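Local coordinates for protein uncharacterized HTH-type transcriptional regulator HI_0893 (Haemophilus influenzae, PDB 3QKX) that probably binds regulatory DNA as a TetR-family transcriptional regulator, through an N-terminal helix-turn-helix domain, at residues Gln12-Thr17 against Leu56-His61. Sequence-based numbering, arbitrary orientation.
Sequences QIFSAT and LEQFAH
Leu-56 opens the contact lightly: its CD2 comes within 4.3 Å of Thr-17 CG2, while its side chain also touches Leu-26 and Leu-29. Two residues on, Gln-58 offers its CB to Phe-14, whose CZ sits 3.8 Å away. The glutamine passes the ring obliquely, its amide plane steeply turned against it, and it also touches Phe-49. Here segments 12-17 and 56-61, on helix 6-23 and helix 52-72, run at 91° to each other, their axes 10.6 Å apart. Helix 6-23 begins the TetR-type DNA-binding domain, and helix 52-72, as in other TetR-family proteins, leads from it to the C-terminal part; the predicted helix-turn-helix, residues 30-49, lies between them in the chain, and Thr-17 also touches Leu-34 of that motif. Phe-59 carries most of the contact from its own helix. Its CG stands anti to the backbone N (chi1 177°), and the ring beyond it meets Thr-17 tip to tip. Thr-17 CG2 sits over the centre of one face, 3.6 Å from the centroid and 13° off the normal, a well-centred CH-pi contact. The methyl is set for this by the threonine's rotation, which turns OG1 back onto its own helix, where it hydrogen-bonds to Ile-13 O (3.2 Å) from above the carbonyl plane; that oxygen also accepts the backbone hydrogen bond of Thr-17 N. At the rim of the Phe-59 ring, CE1 lies 3.5 Å from Phe-14 O, and CD1 meets Phe-14 CD1 at 3.8 Å. The two phenylalanines slide past each other in opposite directions, and Phe-14 CE1 lies 3.6 Å from the backbone N of Phe-59.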
loop_
_atom_site.group_PDB
_atom_site.type_symbol
_atom_site.label_atom_id
_atom_site.label_comp_id
_atom_site.label_asym_id
_atom_site.label_seq_id
_atom_site.Cartn_x
_atom_site.Cartn_y
_atom_site.Cartn_z
ATOM N N GLN A 12 -4.292 12.321 23.595
ATOM C CA GLN A 12 -5.739 12.154 23.718
ATOM C C GLN A 12 -6.429 12.612 22.433
ATOM O O GLN A 12 -7.248 11.900 21.887
ATOM C CB GLN A 12 -6.255 12.943 24.932
ATOM C CG GLN A 12 -7.661 12.573 25.399
ATOM C CD GLN A 12 -8.068 13.340 26.652
ATOM O OE1 GLN A 12 -7.261 13.537 27.551
ATOM N NE2 GLN A 12 -9.330 13.776 26.709
ATOM N N ILE A 13 -6.041 13.777 21.932
ATOM C CA ILE A 13 -6.604 14.320 20.698
ATOM C C ILE A 13 -6.129 13.530 19.466
ATOM O O ILE A 13 -6.929 13.250 18.565
ATOM C CB ILE A 13 -6.292 15.834 20.547
ATOM C CG1 ILE A 13 -7.043 16.642 21.629
ATOM C CG2 ILE A 13 -6.694 16.344 19.181
ATOM C CD1 ILE A 13 -6.420 18.026 21.957
ATOM N N PHE A 14 -4.855 13.143 19.437
ATOM C CA PHE A 14 -4.329 12.415 18.282
ATOM C C PHE A 14 -4.997 11.040 18.139
ATOM O O PHE A 14 -5.401 10.658 17.051
ATOM C CB PHE A 14 -2.800 12.251 18.358
ATOM C CG PHE A 14 -2.015 13.543 18.213
ATOM C CD1 PHE A 14 -2.367 14.518 17.280
ATOM C CD2 PHE A 14 -0.874 13.742 18.976
ATOM C CE1 PHE A 14 -1.628 15.678 17.161
ATOM C CE2 PHE A 14 -0.119 14.908 18.855
ATOM C CZ PHE A 14 -0.489 15.871 17.945
ATOM N N SER A 15 -5.114 10.327 19.257
ATOM C CA SER A 15 -5.870 9.081 19.333
ATOM C C SER A 15 -7.272 9.221 18.737
ATOM O O SER A 15 -7.730 8.357 18.013
ATOM C CB SER A 15 -5.973 8.637 20.798
ATOM O OG SER A 15 -6.951 7.619 20.975
ATOM N N ALA A 16 -7.947 10.311 19.083
ATOM C CA ALA A 16 -9.276 10.595 18.564
ATOM C C ALA A 16 -9.246 10.949 17.090
ATOM O O ALA A 16 -10.193 10.687 16.396
ATOM C CB ALA A 16 -9.939 11.751 19.389
ATOM N N THR A 17 -8.175 11.579 16.627
ATOM C CA THR A 17 -8.018 11.889 15.209
ATOM C C THR A 17 -8.011 10.607 14.375
ATOM O O THR A 17 -8.708 10.515 13.369
ATOM C CB THR A 17 -6.728 12.692 14.926
ATOM O OG1 THR A 17 -6.855 14.015 15.443
ATOM C CG2 THR A 17 -6.448 12.761 13.407
ATOM N N LEU A 56 -3.246 18.459 11.829
ATOM C CA LEU A 56 -2.845 17.330 10.986
ATOM C C LEU A 56 -1.322 17.271 10.706
ATOM O O LEU A 56 -0.783 16.184 10.526
ATOM C CB LEU A 56 -3.638 17.327 9.679
ATOM C CG LEU A 56 -5.168 17.157 9.770
ATOM C CD1 LEU A 56 -5.750 17.048 8.355
ATOM C CD2 LEU A 56 -5.591 15.964 10.596
ATOM N N GLU A 57 -0.642 18.426 10.711
ATOM C CA GLU A 57 0.832 18.466 10.651
ATOM C C GLU A 57 1.461 17.733 11.828
ATOM O O GLU A 57 2.261 16.818 11.635
ATOM C CB GLU A 57 1.373 19.911 10.618
ATOM C CG GLU A 57 1.149 20.669 9.301
ATOM C CD GLU A 57 2.247 21.694 8.990
ATOM O OE1 GLU A 57 3.398 21.283 8.710
ATOM O OE2 GLU A 57 1.949 22.910 8.995
ATOM N N GLN A 58 1.104 18.145 13.041
ATOM C CA GLN A 58 1.653 17.531 14.263
ATOM C C GLN A 58 1.265 16.051 14.374
ATOM O O GLN A 58 2.070 15.231 14.831
ATOM C CB GLN A 58 1.213 18.301 15.519
ATOM C CG GLN A 58 1.903 19.665 15.688
ATOM C CD GLN A 58 1.496 20.393 16.983
ATOM O OE1 GLN A 58 1.354 19.775 18.050
ATOM N NE2 GLN A 58 1.317 21.716 16.889
ATOM N N PHE A 59 0.046 15.723 13.941
ATOM C CA PHE A 59 -0.424 14.349 13.894
ATOM C C PHE A 59 0.469 13.489 13.009
ATOM O O PHE A 59 0.853 12.390 13.404
ATOM C CB PHE A 59 -1.860 14.318 13.379
ATOM C CG PHE A 59 -2.430 12.928 13.216
ATOM C CD1 PHE A 59 -2.885 12.214 14.314
ATOM C CD2 PHE A 59 -2.547 12.359 11.967
ATOM C CE1 PHE A 59 -3.449 10.951 14.166
ATOM C CE2 PHE A 59 -3.094 11.090 11.812
ATOM C CZ PHE A 59 -3.551 10.389 12.921
ATOM N N ALA A 60 0.788 13.997 11.817
ATOM C CA ALA A 60 1.751 13.348 10.916
ATOM C C ALA A 60 3.036 13.007 11.645
ATOM O O ALA A 60 3.465 11.859 11.628
ATOM C CB ALA A 60 2.057 14.241 9.720
ATOM N N HIS A 61 3.621 14.000 12.315
ATOM C CA HIS A 61 4.870 13.811 13.072
ATOM C C HIS A 61 4.736 12.742 14.139
ATOM O O HIS A 61 5.646 11.947 14.349
ATOM C CB HIS A 61 5.328 15.125 13.726
ATOM C CG HIS A 61 6.110 16.007 12.811
ATOM N ND1 HIS A 61 7.397 15.709 12.417
ATOM C CD2 HIS A 61 5.795 17.181 12.213
ATOM C CE1 HIS A 61 7.843 16.662 11.615
ATOM N NE2 HIS A 61 6.892 17.571 11.479
#